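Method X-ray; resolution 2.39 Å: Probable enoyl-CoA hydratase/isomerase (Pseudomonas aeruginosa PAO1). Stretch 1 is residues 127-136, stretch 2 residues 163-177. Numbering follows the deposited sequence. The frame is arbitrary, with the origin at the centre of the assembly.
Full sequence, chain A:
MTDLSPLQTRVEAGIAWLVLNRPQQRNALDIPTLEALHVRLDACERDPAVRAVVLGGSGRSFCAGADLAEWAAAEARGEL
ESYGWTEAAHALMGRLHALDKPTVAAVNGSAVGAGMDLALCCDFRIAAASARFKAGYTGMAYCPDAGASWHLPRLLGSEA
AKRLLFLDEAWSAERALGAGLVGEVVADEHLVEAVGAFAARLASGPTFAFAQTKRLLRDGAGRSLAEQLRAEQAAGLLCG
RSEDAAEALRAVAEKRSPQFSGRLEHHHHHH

Stretch 1 127-136: AAASARFKAG
Stretch 2 163-177: RLLFLDEAWSAERAL

Stretch 2 runs from a helix end through a short extended segment into a second helix, and stretch 1 passes it antiparallel, the two burying 670 Å² between them. In the first helix Leu 164 (chi1 t, chi2 p) and Leu 165 (chi1 m, chi2 t) point sideways at CB, but their ends come nearer: CG of Leu 164 and CD2 of Leu 165 each lie 3.9 Å from CB of Ala 135, whose small methyl points toward the helix. Gly 136 (phi/psi 67/-121) follows, its CA 3.6 Å from Leu 165 O; an ideal CB would stand 2.4 Å from that oxygen, a clash, and positive phi itself favours glycine.

Leu 167 leaves helical phi/psi (-86/149). Beyond it, water 2 accepts from Ala 135 N (3.3 Å) and lies 2.7 Å from Glu 169 O, spanning the stretches. Ala 170 (-85/155) directs its methyl toward stretch 1, with CB 3.6 Å from Lys 134 CG and over one face of the Arg 132 guanidinium, 3.9 Å from NH1.

The register is fixed at Trp 171 (-100/139), paired with Phe 133 (-128/131) at CA-CA 5.0 Å. Phe 133 N donates to Trp 171 O (2.9 Å, 143°), and Trp 171 N to Phe 133 O (2.9 Å, 161°). Both side chains, chi1 m, leave the same sheet face, CB to CB 4.4 Å, although the indole end leads away.

Ser 172 (-78/169, chi1 p) caps the second helix: its OG accepts from Arg 175 N at 3.1 Å. Ala 173 (-63/-35) begins helical geometry and points its CB toward the Ala 128 to Ala 131 type I turn, 3.3 Å from Ala 128 O. One helical turn on, Ala 176 CB meets Phe 133 CE1 at 3.9 Å, helping to bury the aromatic ring (chi2 87°).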

# COMPACT_ATOMS: atom_id res chain seq x y z
N ALA A 127 19.37 0.73 8.29
CA ALA A 127 19.42 0.62 9.74
C ALA A 127 20.51 -0.35 10.17
O ALA A 127 20.77 -1.35 9.49
CB ALA A 127 18.07 0.15 10.30
N ALA A 128 21.14 -0.04 11.29
CA ALA A 128 22.04 -0.98 11.93
C ALA A 128 21.24 -2.07 12.65
O ALA A 128 20.07 -1.88 12.99
CB ALA A 128 22.95 -0.26 12.93
N ALA A 129 21.89 -3.21 12.87
CA ALA A 129 21.20 -4.33 13.51
C ALA A 129 20.77 -3.99 14.92
O ALA A 129 19.75 -4.50 15.40
CB ALA A 129 22.10 -5.57 13.51
N SER A 130 21.51 -3.11 15.61
CA SER A 130 21.16 -2.72 16.96
C SER A 130 19.95 -1.79 17.01
O SER A 130 19.38 -1.60 18.09
CB SER A 130 22.34 -2.04 17.64
OG SER A 130 22.78 -0.91 16.89
N ALA A 131 19.56 -1.21 15.88
CA ALA A 131 18.49 -0.22 15.87
C ALA A 131 17.18 -0.81 16.36
O ALA A 131 16.84 -1.96 16.04
CB ALA A 131 18.32 0.37 14.47
N ARG A 132 16.45 -0.03 17.15
CA ARG A 132 15.15 -0.42 17.68
C ARG A 132 14.16 0.71 17.41
O ARG A 132 14.53 1.88 17.36
CB ARG A 132 15.23 -0.71 19.18
CG ARG A 132 16.32 -1.71 19.55
CD ARG A 132 15.73 -3.04 19.97
NE ARG A 132 14.99 -2.92 21.22
CZ ARG A 132 14.20 -3.87 21.71
NH1 ARG A 132 13.56 -3.67 22.86
NH2 ARG A 132 14.03 -5.01 21.05
N PHE A 133 12.89 0.35 17.24
CA PHE A 133 11.88 1.31 16.80
C PHE A 133 10.68 1.29 17.74
O PHE A 133 10.14 0.22 18.04
CB PHE A 133 11.44 1.01 15.36
CG PHE A 133 12.54 1.17 14.36
CD1 PHE A 133 13.40 0.11 14.08
CD2 PHE A 133 12.73 2.37 13.70
CE1 PHE A 133 14.42 0.26 13.15
CE2 PHE A 133 13.75 2.52 12.77
CZ PHE A 133 14.59 1.46 12.50
N LYS A 134 10.27 2.47 18.18
CA LYS A 134 9.14 2.64 19.08
C LYS A 134 8.22 3.74 18.55
O LYS A 134 8.69 4.74 18.01
CB LYS A 134 9.60 3.00 20.50
CG LYS A 134 9.90 1.81 21.40
CD LYS A 134 10.40 2.28 22.76
CE LYS A 134 10.16 1.25 23.85
NZ LYS A 134 10.60 1.76 25.18
N ALA A 135 6.92 3.54 18.72
CA ALA A 135 5.94 4.52 18.25
C ALA A 135 4.67 4.41 19.07
O ALA A 135 4.31 3.32 19.54
CB ALA A 135 5.60 4.31 16.77
N GLY A 136 3.99 5.53 19.23
CA GLY A 136 2.70 5.52 19.90
C GLY A 136 2.85 5.16 21.36
O GLY A 136 3.56 5.83 22.11
N ARG A 163 -0.26 -2.33 15.06
CA ARG A 163 0.49 -3.13 16.03
C ARG A 163 1.62 -2.32 16.64
O ARG A 163 1.84 -2.36 17.86
CB ARG A 163 1.05 -4.39 15.36
CG ARG A 163 0.02 -5.47 15.10
CD ARG A 163 0.66 -6.77 14.62
NE ARG A 163 -0.34 -7.76 14.26
CZ ARG A 163 -0.86 -8.65 15.11
NH1 ARG A 163 -0.45 -8.67 16.37
NH2 ARG A 163 -1.77 -9.51 14.69
N LEU A 164 2.34 -1.56 15.82
CA LEU A 164 3.46 -0.77 16.31
C LEU A 164 2.99 0.39 17.19
O LEU A 164 3.64 0.73 18.18
CB LEU A 164 4.30 -0.25 15.14
CG LEU A 164 5.52 0.59 15.50
CD1 LEU A 164 6.43 -0.18 16.44
CD2 LEU A 164 6.26 1.01 14.24
N LEU A 165 1.86 1.00 16.83
CA LEU A 165 1.38 2.15 17.59
C LEU A 165 0.67 1.74 18.87
O LEU A 165 0.87 2.37 19.92
CB LEU A 165 0.46 3.00 16.71
CG LEU A 165 1.14 3.88 15.66
CD1 LEU A 165 0.14 4.33 14.60
CD2 LEU A 165 1.79 5.09 16.32
N PHE A 166 -0.16 0.70 18.82
CA PHE A 166 -0.98 0.35 19.97
C PHE A 166 -0.27 -0.54 20.97
O PHE A 166 -0.54 -0.45 22.17
CB PHE A 166 -2.28 -0.32 19.52
CG PHE A 166 -3.18 0.57 18.71
CD1 PHE A 166 -2.97 1.94 18.65
CD2 PHE A 166 -4.26 0.04 18.01
CE1 PHE A 166 -3.79 2.76 17.91
CE2 PHE A 166 -5.09 0.86 17.26
CZ PHE A 166 -4.86 2.22 17.21
N LEU A 167 0.63 -1.41 20.51
CA LEU A 167 1.43 -2.21 21.43
C LEU A 167 2.66 -1.43 21.87
O LEU A 167 3.20 -0.61 21.13
CB LEU A 167 1.85 -3.52 20.78
CG LEU A 167 0.72 -4.38 20.23
CD1 LEU A 167 1.27 -5.70 19.71
CD2 LEU A 167 -0.33 -4.61 21.30
N ASP A 168 3.11 -1.70 23.09
CA ASP A 168 4.24 -0.97 23.65
C ASP A 168 5.59 -1.55 23.26
O ASP A 168 6.62 -0.95 23.57
CB ASP A 168 4.14 -0.92 25.17
CG ASP A 168 4.88 -2.05 25.83
OD1 ASP A 168 4.36 -3.19 25.83
OD2 ASP A 168 6.00 -1.82 26.34
N GLU A 169 5.62 -2.70 22.59
CA GLU A 169 6.89 -3.35 22.29
C GLU A 169 7.62 -2.62 21.17
O GLU A 169 7.00 -2.06 20.26
CB GLU A 169 6.67 -4.81 21.90
CG GLU A 169 5.92 -5.00 20.59
CD GLU A 169 5.48 -6.44 20.37
OE1 GLU A 169 5.60 -7.25 21.31
OE2 GLU A 169 5.01 -6.75 19.26
N ALA A 170 8.95 -2.61 21.24
CA ALA A 170 9.76 -2.06 20.17
C ALA A 170 10.00 -3.12 19.10
O ALA A 170 9.94 -4.33 19.36
CB ALA A 170 11.09 -1.55 20.71
N TRP A 171 10.26 -2.66 17.88
CA TRP A 171 10.58 -3.54 16.77
C TRP A 171 12.09 -3.56 16.54
O TRP A 171 12.76 -2.52 16.62
CB TRP A 171 9.87 -3.09 15.49
CG TRP A 171 8.40 -3.36 15.49
CD1 TRP A 171 7.64 -3.73 16.56
CD2 TRP A 171 7.52 -3.29 14.37
NE1 TRP A 171 6.33 -3.89 16.17
CE2 TRP A 171 6.23 -3.62 14.83
CE3 TRP A 171 7.69 -2.97 13.02
CZ2 TRP A 171 5.12 -3.65 13.98
CZ3 TRP A 171 6.59 -3.00 12.18
CH2 TRP A 171 5.32 -3.34 12.67
N SER A 172 12.61 -4.74 16.25
CA SER A 172 14.02 -4.89 15.92
C SER A 172 14.27 -4.45 14.48
O SER A 172 13.34 -4.24 13.70
CB SER A 172 14.48 -6.33 16.12
OG SER A 172 13.89 -7.19 15.16
N ALA A 173 15.55 -4.32 14.13
CA ALA A 173 15.90 -3.97 12.76
C ALA A 173 15.46 -5.06 11.79
O ALA A 173 15.05 -4.76 10.66
CB ALA A 173 17.40 -3.73 12.65
N GLU A 174 15.53 -6.32 12.21
CA GLU A 174 15.05 -7.41 11.37
C GLU A 174 13.55 -7.31 11.15
O GLU A 174 13.07 -7.46 10.02
CB GLU A 174 15.42 -8.76 11.99
CG GLU A 174 16.67 -9.38 11.42
CD GLU A 174 16.85 -10.82 11.87
OE1 GLU A 174 17.93 -11.39 11.61
OE2 GLU A 174 15.91 -11.37 12.48
N ARG A 175 12.79 -7.08 12.22
CA ARG A 175 11.34 -6.98 12.08
C ARG A 175 10.96 -5.75 11.27
O ARG A 175 10.04 -5.80 10.44
CB ARG A 175 10.66 -6.96 13.45
CG ARG A 175 9.15 -6.95 13.36
CD ARG A 175 8.49 -7.00 14.73
NE ARG A 175 7.04 -7.11 14.61
CZ ARG A 175 6.21 -7.16 15.65
NH1 ARG A 175 6.68 -7.10 16.88
NH2 ARG A 175 4.90 -7.26 15.44
N ALA A 176 11.65 -4.63 11.50
CA ALA A 176 11.40 -3.43 10.70
C ALA A 176 11.72 -3.68 9.24
O ALA A 176 11.00 -3.21 8.35
CB ALA A 176 12.22 -2.26 11.24
N LEU A 177 12.79 -4.43 8.97
CA LEU A 177 13.14 -4.77 7.59
C LEU A 177 12.06 -5.62 6.95
O LEU A 177 11.66 -5.37 5.80
CB LEU A 177 14.49 -5.49 7.57
CG LEU A 177 15.22 -5.77 6.25
CD1 LEU A 177 14.76 -7.08 5.62
CD2 LEU A 177 15.05 -4.61 5.29
O HOH W 1 10.29 -4.03 23.38
O HOH W 2 6.34 0.58 20.03